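Local coordinates for protein alpha-1,6-mannanase (PDB 4V1S) that probably hydrolyses alpha-1,6-mannosidic linkages in mannans, as a family 76 glycoside hydrolase of a gut bacterium, at residues F80-I85 against P312-F317; N108-F113 against N162-K167; S177-V182 against A228-D233; L239-K242 against L247-A250; S273-Y278 against F324-T329. One frame throughout, in Å; residues are numbered along the deposited sequence.

Overall arrangement
The largely helical chain fits an (alpha/alpha)6 barrel, and the centres of the five contacts lie about 7 to 20 Å from the chain's centre. Interaction 1 lies deepest and joins helix 81-97 to helix 313-330; interactions 2, 3 and 4 are nested inside the loop it closes. Interaction 5 reuses helix 313-330 and crosses interaction 1 along the chain, their centres about 21 Å apart. Interaction 2 touches interaction 1 through Phe113. Interactions 3 and 4 share a flank of the barrel, since helix 222-239 runs straight into strand 240-241. A probable hydrogen bond from Trp274 to Asn232 joins interactions 5 and 3, and Leu247 of interaction 4 packs on the same tryptophan, so hairpin and helices meet there.

Interaction 1 of 5, residues F80-I85 against P312-F317; sequences FIWGNI and PGYFAF
Trp82 reaches out from the first turn of helix 81-97 and sets the far corner of its six-membered ring against Tyr314 and Phe315, at the start of helix 313-330. Its CG stands opposite the backbone N (chi1 -166°), a setting that turns the indole toward the other helix. CH2 of Trp82 lies 3.5 Å from CD1 of Tyr314, and CZ2 of Trp82 is almost as near the same atom, at 3.6 Å. The two six-membered rings, with centroids 5.0 Å apart, are inclined at 65°, so the indole corner meets the tyrosine at a slant. Phe315 approaches differently: its CE1 comes to the indole rim near the ring plane, 3.7 Å from CH2 of Trp82. CB of Pro312 lies 3.4 Å above one face of the Tyr314 ring, offset toward the rim. Beyond the two segments, Tyr314 OH is hydrogen-bonded to Glu359, and Arg375 makes a cation-pi contact with the ring. Replacing Tyr314 with an alanine would probably leave the corner of Trp82 without its main support, and take from Glu359 its hydroxyl partner and from Arg375 the ring it packs on. Trp82 and Phe317 both touch helix 374-394. A glycerol, probably from the crystallisation liquor, lies about 4 Å from the Trp82 side chain; the aromatic cluster probably belongs to the central cleft of an (alpha/alpha)6 glycoside hydrolase.

Interaction 2 of 5, residues N108-F113 against N162-K167; sequences NCFLNF and NSYLEK
Phe110 of helix 99-114 is wedged against Ser163, Tyr164 and Lys167 of helix 162-177. The two helices fit neighbours in the outer layer of an (alpha/alpha)6 barrel: they run in broadly the same direction, at 36°, with axes 11.6 Å apart at closest approach. The dense part is aromatic. CD1 of Tyr164 sits over the centre of the Phe110 ring, 3.4 Å above its plane, while CE1 of Tyr164 lies 3.4 Å from CG of Phe110. The rings are tilted by 56°, and the CD1-CE1 side of the tyrosine comes down over the Phe110 face. A chi1 of 179° swings the Phe110 ring away from its own backbone N and out against Tyr164 and Lys167. The remainder of the tyrosine packs on helix 142-159 and on Leu106 and Met107. Toward solvent the fit is looser and made by partly exposed residues. Ser163 OG is hydrogen-bonded to Asn161 and merely passes CE2 of Phe110 at 3.6 Å. Lys167 contributes the aliphatic base of a bent chain and makes a cation-pi contact with Trp117. At the edge of the Phe110 ring, near its plane, CG of Lys167 stops 3.7 Å from CZ.

Interaction 3 of 5, residues S177-V182 against A228-D233; sequences SGEDNV and AIRIND
A single carboxylate, that of Glu179 in a loop, carries the whole polar contact, taken side-on by the guanidinium of Arg230 on helix 222-239. Arg230 NE donates to OE2 of Glu179 at 2.8 Å, and Arg230 NH2 donates to OE1 of Glu179, also at 2.8 Å and nearly straight at 168°. Both oxygens are met on their syn sides, and the two flat groups lie only 23° from coplanar. The glutamate arrives on an extended chain; the arginine bends at its third torsion (chi3 64°), which brings its edge round to the acid. Alongside the pair, CG1 of Ile231 packs 3.8 Å from OE2 of Glu179. With an alanine at Glu179, the guanidinium of Arg230 is likely to lose both acceptors and be left to turn in solvent, with the loop less firmly tied. Next in the loop, Asp180 closes an Asx turn onto Val182 N and forms a salt bridge with Lys200. The pairing is a bidentate surface salt bridge, joining a loop to what is probably an outer helix of the (alpha/alpha)6 barrel.

Interaction 4 of 5, residues L239-K242 against L247-A250; sequences LLDK and LWDA
Asp241 lies across one face of the Trp248 indole, its CB 3.4 Å above the ring plane and displaced toward the rim. The two side chains cross at about a right angle, and the carboxylate plane is inclined 33° to the ring; CG of Asp241 comes within 3.5 Å of CZ2 of Trp248. In the indole plane, NE1 of Trp248 donates a hydrogen bond to a water at 3.0 Å, which also makes a weak bond to OD2 of Asp241. That carboxylate has firmer partners in Lys262 and Ser243. The strands form a short antiparallel beta hairpin, in which Trp248 N donates to Leu239 O at 2.8 Å. Leu240 and Leu247 are a non-hydrogen-bonded pair on one face of it, crossing with CD1 of Leu240 4.0 Å from CD2 of Leu247. CD2 of Leu239 rests on the backbone of Ala250, 3.6 Å from its C. Asp249 and Ala250 form a classic beta bulge opposite Asn259, and OD1 of Asp249 is hydrogen-bonded to a glycerol, probably from the crystallisation liquor.

Interaction 5 of 5, residues S273-Y278 against F324-T329; sequences SWLKMY and FDMYDT
Leu275 of helix 264-281 projects into the side of helix 313-330, and its two methyl groups meet successive residues there. The first is Asp325, which offers its aliphatic carbon: CB of Asp325 is 3.6 Å from CD1 of Leu275. The carboxylate itself is directed elsewhere, OD2 forming a salt bridge with Arg272, three residues before Leu275 on the same helix. Met326 follows, crossing the leucine at about a right angle. In the conformer described, one of two modelled, its chain bends at the second torsion (chi2 -60°), which swings the thioether back over the leucine; CE and SD of Met326 both lie 3.9 Å from CD2 of Leu275. Beyond this, Met326 also touches Leu294 and Trp335, so it helps fill the space among four helices. Thr329, one turn after Asp325, comes last. Its OG1 donates to Asp325 O at 2.9 Å, and this carbonyl also receives Thr329 N, the two donors arriving from opposite faces. A water completes the contact, donating hydrogen bonds to Thr329 OG1 at 2.7 Å and to Leu275 O at 3.1 Å, and so links the Leu275 backbone to the Thr329 side chain at the more polar end. The helices run nearly parallel, at 18°, with axes 10.6 Å apart at closest approach and helix 284-301 between them in sequence, as expected of neighbouring inner helices in an (alpha/alpha)6 barrel.

Interaction 1 of 5, residues F80-I85 against P312-F317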
# COMPACT_ATOMS: atom_id res chain seq x y z
N PHE A 80 4.63 -13.88 4.68
CA PHE A 80 3.35 -13.55 4.11
C PHE A 80 3.56 -12.56 2.97
O PHE A 80 4.58 -11.89 2.88
CB PHE A 80 2.43 -12.95 5.16
CG PHE A 80 2.07 -13.90 6.27
CD1 PHE A 80 1.22 -14.96 6.04
CD2 PHE A 80 2.57 -13.71 7.55
CE1 PHE A 80 0.89 -15.84 7.04
CE2 PHE A 80 2.22 -14.58 8.57
CZ PHE A 80 1.38 -15.65 8.31
N ILE A 81 2.58 -12.49 2.09
CA ILE A 81 2.75 -11.69 0.88
C ILE A 81 2.99 -10.20 1.19
O ILE A 81 3.76 -9.51 0.46
CB ILE A 81 1.56 -11.92 -0.09
CG1 ILE A 81 1.91 -11.44 -1.49
CG2 ILE A 81 0.28 -11.26 0.41
CD1 ILE A 81 0.86 -11.81 -2.52
N TRP A 82 2.37 -9.70 2.26
CA TRP A 82 2.33 -8.23 2.49
C TRP A 82 3.71 -7.55 2.44
O TRP A 82 3.90 -6.57 1.76
CB TRP A 82 1.66 -7.97 3.85
CG TRP A 82 1.23 -6.58 4.10
CD1 TRP A 82 1.48 -5.47 3.36
CD2 TRP A 82 0.51 -6.16 5.24
NE1 TRP A 82 0.91 -4.36 3.96
CE2 TRP A 82 0.31 -4.76 5.13
CE3 TRP A 82 0.01 -6.82 6.37
CZ2 TRP A 82 -0.36 -4.03 6.08
CZ3 TRP A 82 -0.70 -6.09 7.30
CH2 TRP A 82 -0.86 -4.71 7.17
N GLY A 83 4.69 -8.08 3.19
CA GLY A 83 6.01 -7.43 3.23
C GLY A 83 6.68 -7.38 1.88
O GLY A 83 7.42 -6.47 1.59
N ASN A 84 6.40 -8.40 1.05
CA ASN A 84 6.91 -8.43 -0.30
C ASN A 84 6.29 -7.39 -1.20
O ASN A 84 6.90 -6.97 -2.18
CB ASN A 84 6.66 -9.82 -0.94
CG ASN A 84 7.37 -10.92 -0.19
OD1 ASN A 84 8.56 -11.16 -0.39
ND2 ASN A 84 6.68 -11.53 0.74
N ILE A 85 5.06 -6.97 -0.88
CA ILE A 85 4.40 -5.91 -1.67
C ILE A 85 5.14 -4.60 -1.52
O ILE A 85 5.31 -3.84 -2.49
CB ILE A 85 2.91 -5.79 -1.27
CG1 ILE A 85 2.18 -7.14 -1.51
CG2 ILE A 85 2.22 -4.66 -2.01
CD1 ILE A 85 0.74 -7.14 -1.01
N PRO A 312 0.90 2.25 12.96
CA PRO A 312 1.87 1.32 12.36
C PRO A 312 2.38 1.88 11.04
O PRO A 312 1.60 2.46 10.26
CB PRO A 312 1.03 0.05 12.12
CG PRO A 312 -0.08 0.14 13.15
CD PRO A 312 -0.40 1.60 13.21
N GLY A 313 3.68 1.72 10.79
CA GLY A 313 4.25 2.21 9.54
C GLY A 313 3.63 1.64 8.29
O GLY A 313 3.41 2.36 7.33
N TYR A 314 3.33 0.35 8.33
CA TYR A 314 2.70 -0.34 7.23
C TYR A 314 1.27 0.14 6.96
O TYR A 314 0.69 -0.28 5.95
CB TYR A 314 2.76 -1.87 7.39
CG TYR A 314 2.25 -2.39 8.70
CD1 TYR A 314 0.90 -2.34 9.02
CD2 TYR A 314 3.12 -2.84 9.65
CE1 TYR A 314 0.43 -2.78 10.24
CE2 TYR A 314 2.65 -3.32 10.87
CZ TYR A 314 1.30 -3.29 11.15
OH TYR A 314 0.82 -3.71 12.36
N PHE A 315 0.75 1.02 7.82
CA PHE A 315 -0.49 1.77 7.58
C PHE A 315 -0.20 3.24 7.24
O PHE A 315 -0.71 3.79 6.26
CB PHE A 315 -1.43 1.76 8.79
CG PHE A 315 -2.07 0.44 9.08
CD1 PHE A 315 -2.10 -0.61 8.16
CD2 PHE A 315 -2.74 0.26 10.31
CE1 PHE A 315 -2.75 -1.79 8.48
CE2 PHE A 315 -3.38 -0.93 10.64
CZ PHE A 315 -3.36 -1.97 9.73
N ALA A 316 0.65 3.86 8.05
CA ALA A 316 0.80 5.34 8.01
C ALA A 316 1.49 5.85 6.76
O ALA A 316 1.30 6.98 6.39
CB ALA A 316 1.54 5.85 9.24
N PHE A 317 2.27 4.98 6.10
CA PHE A 317 2.94 5.32 4.83
C PHE A 317 1.92 5.82 3.82
O PHE A 317 2.27 6.62 2.91
CB PHE A 317 3.71 4.10 4.26
CG PHE A 317 2.81 3.17 3.53
CD1 PHE A 317 1.98 2.31 4.18
CD2 PHE A 317 2.61 3.40 2.17
CE1 PHE A 317 1.05 1.57 3.47
CE2 PHE A 317 1.70 2.65 1.45
CZ PHE A 317 0.90 1.76 2.12

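Interaction 2 of 5, residues N108-F113 against N162-K167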
# COMPACT_ATOMS: atom_id res chain seq x y z
N ASN A 108 12.87 -10.04 -10.68
CA ASN A 108 13.07 -11.10 -9.69
C ASN A 108 11.98 -11.12 -8.59
O ASN A 108 11.51 -12.16 -8.13
CB ASN A 108 14.46 -11.02 -9.08
CG ASN A 108 15.53 -11.45 -10.05
OD1 ASN A 108 15.26 -12.23 -10.97
ND2 ASN A 108 16.75 -10.96 -9.86
N CYS A 109 11.53 -9.93 -8.20
CA CYS A 109 10.42 -9.82 -7.25
C CYS A 109 9.13 -10.32 -7.87
O CYS A 109 8.41 -11.11 -7.26
CB CYS A 109 10.34 -8.36 -6.83
SG CYS A 109 9.00 -7.96 -5.75
N PHE A 110 8.87 -9.94 -9.12
CA PHE A 110 7.68 -10.44 -9.83
C PHE A 110 7.64 -11.95 -9.93
O PHE A 110 6.61 -12.60 -9.64
CB PHE A 110 7.59 -9.81 -11.22
CG PHE A 110 6.41 -10.30 -12.02
CD1 PHE A 110 5.13 -9.86 -11.71
CD2 PHE A 110 6.58 -11.23 -13.02
CE1 PHE A 110 4.03 -10.31 -12.45
CE2 PHE A 110 5.49 -11.69 -13.75
CZ PHE A 110 4.22 -11.22 -13.47
N LEU A 111 8.79 -12.52 -10.20
CA LEU A 111 8.92 -13.97 -10.26
C LEU A 111 8.75 -14.60 -8.88
O LEU A 111 8.23 -15.71 -8.77
CB LEU A 111 10.25 -14.38 -10.92
CG LEU A 111 10.35 -14.01 -12.40
CD1 LEU A 111 11.78 -14.22 -12.90
CD2 LEU A 111 9.38 -14.78 -13.27
N ASN A 112 9.17 -13.90 -7.83
CA ASN A 112 8.86 -14.38 -6.50
C ASN A 112 7.34 -14.35 -6.20
O ASN A 112 6.82 -15.26 -5.57
CB ASN A 112 9.63 -13.60 -5.45
CG ASN A 112 9.49 -14.21 -4.06
OD1 ASN A 112 9.65 -15.42 -3.90
ND2 ASN A 112 9.09 -13.40 -3.09
N PHE A 113 6.69 -13.28 -6.62
CA PHE A 113 5.25 -13.17 -6.50
C PHE A 113 4.55 -14.34 -7.20
O PHE A 113 3.52 -14.80 -6.72
CB PHE A 113 4.70 -11.83 -7.03
CG PHE A 113 4.60 -10.78 -5.96
CD1 PHE A 113 5.76 -10.12 -5.50
CD2 PHE A 113 3.40 -10.49 -5.35
CE1 PHE A 113 5.68 -9.21 -4.46
CE2 PHE A 113 3.32 -9.58 -4.29
CZ PHE A 113 4.45 -8.92 -3.85
N ASN A 162 4.30 -6.69 -20.36
CA ASN A 162 2.91 -7.17 -20.44
C ASN A 162 2.55 -8.20 -19.38
O ASN A 162 1.39 -8.25 -18.94
CB ASN A 162 2.58 -7.66 -21.86
CG ASN A 162 2.29 -6.50 -22.85
OD1 ASN A 162 2.11 -5.34 -22.44
ND2 ASN A 162 2.19 -6.81 -24.15
N SER A 163 3.53 -9.00 -18.94
CA SER A 163 3.26 -10.00 -17.90
C SER A 163 2.85 -9.33 -16.58
O SER A 163 2.01 -9.85 -15.87
CB SER A 163 4.44 -10.96 -17.72
OG SER A 163 5.54 -10.33 -17.10
N TYR A 164 3.43 -8.17 -16.28
CA TYR A 164 3.05 -7.43 -15.07
C TYR A 164 1.58 -6.98 -15.15
O TYR A 164 0.82 -7.12 -14.19
CB TYR A 164 3.95 -6.21 -14.83
CG TYR A 164 5.44 -6.48 -14.67
CD1 TYR A 164 5.95 -7.76 -14.45
CD2 TYR A 164 6.33 -5.44 -14.74
CE1 TYR A 164 7.33 -7.96 -14.30
CE2 TYR A 164 7.69 -5.63 -14.59
CZ TYR A 164 8.18 -6.88 -14.35
OH TYR A 164 9.53 -7.05 -14.20
N LEU A 165 1.18 -6.48 -16.33
CA LEU A 165 -0.20 -6.04 -16.52
C LEU A 165 -1.20 -7.21 -16.47
O LEU A 165 -2.28 -7.07 -15.94
CB LEU A 165 -0.32 -5.29 -17.85
CG LEU A 165 -1.69 -4.68 -18.10
CD1 LEU A 165 -2.04 -3.64 -17.03
CD2 LEU A 165 -1.76 -4.08 -19.49
N GLU A 166 -0.82 -8.36 -17.02
CA GLU A 166 -1.67 -9.54 -16.99
C GLU A 166 -2.00 -9.91 -15.54
O GLU A 166 -3.15 -10.17 -15.19
CB GLU A 166 -0.97 -10.70 -17.70
CG GLU A 166 -1.66 -12.04 -17.66
CD GLU A 166 -0.97 -13.07 -18.55
OE1 GLU A 166 0.13 -12.78 -19.11
OE2 GLU A 166 -1.52 -14.18 -18.70
N LYS A 167 -0.98 -9.91 -14.68
CA LYS A 167 -1.19 -10.25 -13.28
C LYS A 167 -1.92 -9.11 -12.55
O LYS A 167 -2.68 -9.38 -11.63
CB LYS A 167 0.09 -10.64 -12.56
CG LYS A 167 0.64 -11.99 -12.99
CD LYS A 167 -0.18 -13.13 -12.44
CE LYS A 167 0.43 -14.48 -12.78
NZ LYS A 167 0.46 -14.79 -14.23

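Interaction 3 of 5, residues S177-V182 against A228-D233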
# COMPACT_ATOMS: atom_id res chain seq x y z
N SER A 177 -14.08 -10.11 -7.39
CA SER A 177 -14.93 -11.28 -7.20
C SER A 177 -15.39 -11.32 -5.73
O SER A 177 -16.30 -12.09 -5.39
CB SER A 177 -14.22 -12.59 -7.55
OG SER A 177 -13.25 -13.00 -6.58
N GLY A 178 -14.78 -10.51 -4.85
CA GLY A 178 -15.22 -10.47 -3.45
C GLY A 178 -16.36 -9.48 -3.20
O GLY A 178 -16.83 -9.36 -2.08
N GLU A 179 -16.77 -8.78 -4.23
CA GLU A 179 -17.90 -7.84 -4.18
C GLU A 179 -19.20 -8.58 -4.49
O GLU A 179 -19.31 -9.33 -5.47
CB GLU A 179 -17.75 -6.72 -5.22
CG GLU A 179 -18.77 -5.60 -5.06
CD GLU A 179 -18.81 -4.59 -6.20
OE1 GLU A 179 -18.04 -4.72 -7.17
OE2 GLU A 179 -19.63 -3.64 -6.09
N ASP A 180 -20.20 -8.35 -3.68
CA ASP A 180 -21.56 -8.82 -3.97
C ASP A 180 -22.53 -7.94 -3.17
O ASP A 180 -22.11 -6.98 -2.53
CB ASP A 180 -21.74 -10.34 -3.69
CG ASP A 180 -21.55 -10.69 -2.24
OD1 ASP A 180 -21.77 -9.80 -1.37
OD2 ASP A 180 -21.21 -11.85 -1.96
N ASN A 181 -23.82 -8.24 -3.25
CA ASN A 181 -24.84 -7.40 -2.61
C ASN A 181 -25.17 -7.73 -1.15
O ASN A 181 -26.11 -7.19 -0.60
CB ASN A 181 -26.08 -7.31 -3.49
CG ASN A 181 -25.95 -6.24 -4.55
OD1 ASN A 181 -26.21 -6.47 -5.74
ND2 ASN A 181 -25.53 -5.07 -4.11
N VAL A 182 -24.38 -8.60 -0.53
CA VAL A 182 -24.47 -8.79 0.93
C VAL A 182 -24.08 -7.45 1.53
O VAL A 182 -23.13 -6.82 1.08
CB VAL A 182 -23.60 -9.98 1.36
CG1 VAL A 182 -23.51 -10.10 2.88
CG2 VAL A 182 -24.16 -11.27 0.74
N ALA A 228 -15.24 1.45 -9.49
CA ALA A 228 -14.74 2.35 -8.46
C ALA A 228 -15.87 3.21 -7.88
O ALA A 228 -15.98 3.39 -6.66
CB ALA A 228 -13.62 3.23 -9.00
N ILE A 229 -16.73 3.72 -8.76
CA ILE A 229 -17.85 4.58 -8.33
C ILE A 229 -18.84 3.81 -7.48
O ILE A 229 -19.27 4.28 -6.43
CB ILE A 229 -18.54 5.21 -9.56
CG1 ILE A 229 -17.60 6.24 -10.21
CG2 ILE A 229 -19.85 5.88 -9.18
CD1 ILE A 229 -18.05 6.73 -11.58
N ARG A 230 -19.18 2.60 -7.92
CA ARG A 230 -20.11 1.76 -7.22
C ARG A 230 -19.59 1.40 -5.82
O ARG A 230 -20.31 1.52 -4.82
CB ARG A 230 -20.39 0.50 -8.05
CG ARG A 230 -21.35 -0.48 -7.42
CD ARG A 230 -21.56 -1.70 -8.31
NE ARG A 230 -20.33 -2.47 -8.49
CZ ARG A 230 -19.63 -2.60 -9.62
NH1 ARG A 230 -20.01 -2.04 -10.76
NH2 ARG A 230 -18.52 -3.34 -9.60
N ILE A 231 -18.35 0.91 -5.76
CA ILE A 231 -17.75 0.55 -4.49
C ILE A 231 -17.60 1.79 -3.60
O ILE A 231 -17.87 1.73 -2.40
CB ILE A 231 -16.39 -0.14 -4.72
CG1 ILE A 231 -16.61 -1.50 -5.42
CG2 ILE A 231 -15.65 -0.30 -3.40
CD1 ILE A 231 -15.35 -2.03 -6.07
N ASN A 232 -17.19 2.91 -4.17
CA ASN A 232 -17.08 4.15 -3.40
C ASN A 232 -18.41 4.58 -2.78
O ASN A 232 -18.47 4.91 -1.60
CB ASN A 232 -16.56 5.29 -4.23
CG ASN A 232 -16.33 6.53 -3.38
OD1 ASN A 232 -15.63 6.48 -2.37
ND2 ASN A 232 -16.96 7.63 -3.76
N ASP A 233 -19.46 4.57 -3.59
CA ASP A 233 -20.80 4.95 -3.10
C ASP A 233 -21.17 4.10 -1.87
O ASP A 233 -21.63 4.62 -0.86
CB ASP A 233 -21.84 4.77 -4.19
CG ASP A 233 -21.80 5.86 -5.24
OD1 ASP A 233 -21.06 6.85 -5.09
OD2 ASP A 233 -22.51 5.70 -6.24

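Interaction 4 of 5, residues L239-K242 against L247-A250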
# COMPACT_ATOMS: atom_id res chain seq x y z
N LEU A 239 -19.21 3.23 5.71
CA LEU A 239 -18.01 3.21 6.51
C LEU A 239 -17.31 4.56 6.71
O LEU A 239 -16.26 4.62 7.35
CB LEU A 239 -17.02 2.17 5.97
CG LEU A 239 -17.52 0.73 6.10
CD1 LEU A 239 -16.76 -0.22 5.18
CD2 LEU A 239 -17.44 0.29 7.57
N LEU A 240 -17.89 5.63 6.18
CA LEU A 240 -17.34 6.97 6.38
C LEU A 240 -18.03 7.64 7.56
O LEU A 240 -19.26 7.72 7.60
CB LEU A 240 -17.51 7.81 5.13
CG LEU A 240 -17.03 9.28 5.17
CD1 LEU A 240 -15.53 9.33 5.27
CD2 LEU A 240 -17.49 10.00 3.92
N ASP A 241 -17.23 8.13 8.50
CA ASP A 241 -17.73 8.88 9.63
C ASP A 241 -17.87 10.34 9.19
O ASP A 241 -16.88 11.03 8.97
CB ASP A 241 -16.75 8.76 10.79
CG ASP A 241 -17.27 9.40 12.08
OD1 ASP A 241 -18.23 10.21 12.01
OD2 ASP A 241 -16.71 9.08 13.16
N LYS A 242 -19.11 10.80 9.06
CA LYS A 242 -19.37 12.16 8.61
C LYS A 242 -18.88 13.22 9.59
O LYS A 242 -18.69 14.36 9.19
CB LYS A 242 -20.88 12.35 8.37
N LEU A 247 -12.44 7.06 8.16
CA LEU A 247 -13.07 5.79 7.79
C LEU A 247 -13.05 4.80 8.94
O LEU A 247 -12.01 4.56 9.56
CB LEU A 247 -12.32 5.14 6.60
CG LEU A 247 -12.54 5.66 5.18
CD1 LEU A 247 -13.96 5.44 4.67
CD2 LEU A 247 -12.15 7.13 5.03
N TRP A 248 -14.22 4.21 9.19
CA TRP A 248 -14.31 3.06 10.08
C TRP A 248 -13.66 1.85 9.40
O TRP A 248 -13.30 1.91 8.24
CB TRP A 248 -15.78 2.79 10.45
CG TRP A 248 -16.39 3.91 11.25
CD1 TRP A 248 -15.83 4.55 12.31
CD2 TRP A 248 -17.68 4.52 11.06
NE1 TRP A 248 -16.67 5.52 12.79
CE2 TRP A 248 -17.81 5.53 12.03
CE3 TRP A 248 -18.73 4.32 10.15
CZ2 TRP A 248 -18.97 6.33 12.15
CZ3 TRP A 248 -19.86 5.11 10.25
CH2 TRP A 248 -19.97 6.11 11.23
N ASP A 249 -13.49 0.77 10.14
CA ASP A 249 -12.71 -0.38 9.66
C ASP A 249 -13.50 -1.40 8.84
O ASP A 249 -13.04 -1.84 7.80
CB ASP A 249 -12.03 -1.11 10.81
CG ASP A 249 -10.95 -2.05 10.33
OD1 ASP A 249 -10.02 -1.56 9.70
OD2 ASP A 249 -11.02 -3.27 10.57
N ALA A 250 -14.69 -1.77 9.31
CA ALA A 250 -15.39 -2.90 8.72
C ALA A 250 -16.84 -2.92 9.17
O ALA A 250 -17.19 -2.30 10.18
CB ALA A 250 -14.72 -4.20 9.10
O HOH W 1 -16.07 6.64 15.50

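Interaction 5 of 5, residues S273-Y278 against F324-T329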
# COMPACT_ATOMS: atom_id res chain seq x y z
N SER A 273 -7.54 7.07 -3.98
CA SER A 273 -8.62 6.69 -4.91
C SER A 273 -9.41 7.90 -5.35
O SER A 273 -9.64 8.10 -6.55
CB SER A 273 -9.53 5.64 -4.27
OG SER A 273 -8.84 4.43 -4.01
N TRP A 274 -9.83 8.71 -4.38
CA TRP A 274 -10.63 9.88 -4.69
C TRP A 274 -9.90 10.86 -5.59
O TRP A 274 -10.53 11.48 -6.47
CB TRP A 274 -11.09 10.58 -3.42
CG TRP A 274 -12.11 9.83 -2.61
CD1 TRP A 274 -13.15 9.07 -3.07
CD2 TRP A 274 -12.20 9.81 -1.17
NE1 TRP A 274 -13.87 8.58 -2.00
CE2 TRP A 274 -13.31 9.01 -0.83
CE3 TRP A 274 -11.43 10.37 -0.14
CZ2 TRP A 274 -13.69 8.78 0.50
CZ3 TRP A 274 -11.80 10.13 1.17
CH2 TRP A 274 -12.92 9.34 1.48
N LEU A 275 -8.59 11.01 -5.41
CA LEU A 275 -7.83 11.91 -6.29
C LEU A 275 -7.85 11.41 -7.71
O LEU A 275 -7.95 12.21 -8.65
CB LEU A 275 -6.40 12.12 -5.76
CG LEU A 275 -6.32 12.90 -4.43
CD1 LEU A 275 -4.90 12.91 -3.95
CD2 LEU A 275 -6.86 14.33 -4.56
N LYS A 276 -7.75 10.09 -7.93
CA LYS A 276 -7.85 9.56 -9.29
C LYS A 276 -9.26 9.70 -9.85
O LYS A 276 -9.43 9.98 -11.04
CB LYS A 276 -7.39 8.11 -9.38
CG LYS A 276 -5.92 7.95 -9.04
CD LYS A 276 -5.32 6.66 -9.56
CE LYS A 276 -4.91 6.79 -11.02
NZ LYS A 276 -3.74 7.71 -11.17
N MET A 277 -10.27 9.54 -8.99
CA MET A 277 -11.66 9.69 -9.44
C MET A 277 -11.93 11.12 -9.83
O MET A 277 -12.64 11.37 -10.80
CB MET A 277 -12.63 9.21 -8.37
CG MET A 277 -12.48 7.71 -8.10
SD MET A 277 -13.41 7.06 -6.73
CE MET A 277 -15.02 6.90 -7.54
N TYR A 278 -11.33 12.06 -9.11
CA TYR A 278 -11.40 13.46 -9.48
C TYR A 278 -10.82 13.71 -10.86
O TYR A 278 -11.45 14.37 -11.70
CB TYR A 278 -10.67 14.32 -8.45
CG TYR A 278 -10.56 15.76 -8.86
CD1 TYR A 278 -11.69 16.52 -9.11
CD2 TYR A 278 -9.31 16.38 -8.97
CE1 TYR A 278 -11.59 17.85 -9.49
CE2 TYR A 278 -9.21 17.70 -9.32
CZ TYR A 278 -10.35 18.43 -9.59
OH TYR A 278 -10.24 19.76 -9.93
N PHE A 324 2.23 12.92 -1.57
CA PHE A 324 2.83 12.92 -2.89
C PHE A 324 1.77 13.08 -3.98
O PHE A 324 1.98 13.83 -4.93
CB PHE A 324 3.66 11.64 -3.10
CG PHE A 324 4.94 11.57 -2.28
CD1 PHE A 324 5.85 12.65 -2.29
CD2 PHE A 324 5.26 10.43 -1.53
CE1 PHE A 324 7.05 12.56 -1.59
CE2 PHE A 324 6.47 10.33 -0.87
CZ PHE A 324 7.35 11.41 -0.87
N ASP A 325 0.62 12.39 -3.84
CA ASP A 325 -0.44 12.52 -4.82
C ASP A 325 -0.99 13.94 -4.84
O ASP A 325 -1.33 14.45 -5.90
CB ASP A 325 -1.61 11.59 -4.55
CG ASP A 325 -1.32 10.15 -4.86
OD1 ASP A 325 -0.27 9.78 -5.47
OD2 ASP A 325 -2.18 9.34 -4.47
N MET A 326 -1.10 14.57 -3.67
CA MET A 326 -1.56 15.96 -3.60
C MET A 326 -0.61 16.89 -4.35
O MET A 326 -1.05 17.78 -5.06
CB MET A 326 -1.75 16.44 -2.16
CG MET A 326 -3.05 15.98 -1.54
SD MET A 326 -4.51 16.57 -2.43
CE MET A 326 -5.80 16.09 -1.29
N TYR A 327 0.69 16.65 -4.23
CA TYR A 327 1.67 17.47 -4.93
C TYR A 327 1.49 17.25 -6.42
O TYR A 327 1.49 18.21 -7.18
CB TYR A 327 3.12 17.16 -4.50
CG TYR A 327 4.11 17.86 -5.38
CD1 TYR A 327 4.39 19.21 -5.19
CD2 TYR A 327 4.68 17.20 -6.50
CE1 TYR A 327 5.28 19.86 -6.03
CE2 TYR A 327 5.56 17.86 -7.36
CZ TYR A 327 5.85 19.20 -7.11
OH TYR A 327 6.71 19.89 -7.93
N ASP A 328 1.32 16.00 -6.85
CA ASP A 328 1.03 15.71 -8.27
C ASP A 328 -0.23 16.47 -8.76
O ASP A 328 -0.32 16.87 -9.94
CB ASP A 328 0.80 14.21 -8.50
CG ASP A 328 2.02 13.37 -8.24
OD1 ASP A 328 3.14 13.92 -8.19
OD2 ASP A 328 1.84 12.13 -8.08
N THR A 329 -1.19 16.65 -7.87
CA THR A 329 -2.47 17.28 -8.18
C THR A 329 -2.39 18.81 -8.28
O THR A 329 -2.89 19.38 -9.25
CB THR A 329 -3.54 16.88 -7.13
OG1 THR A 329 -3.69 15.46 -7.14
CG2 THR A 329 -4.90 17.52 -7.43
O HOH W 2 -5.63 14.27 -8.58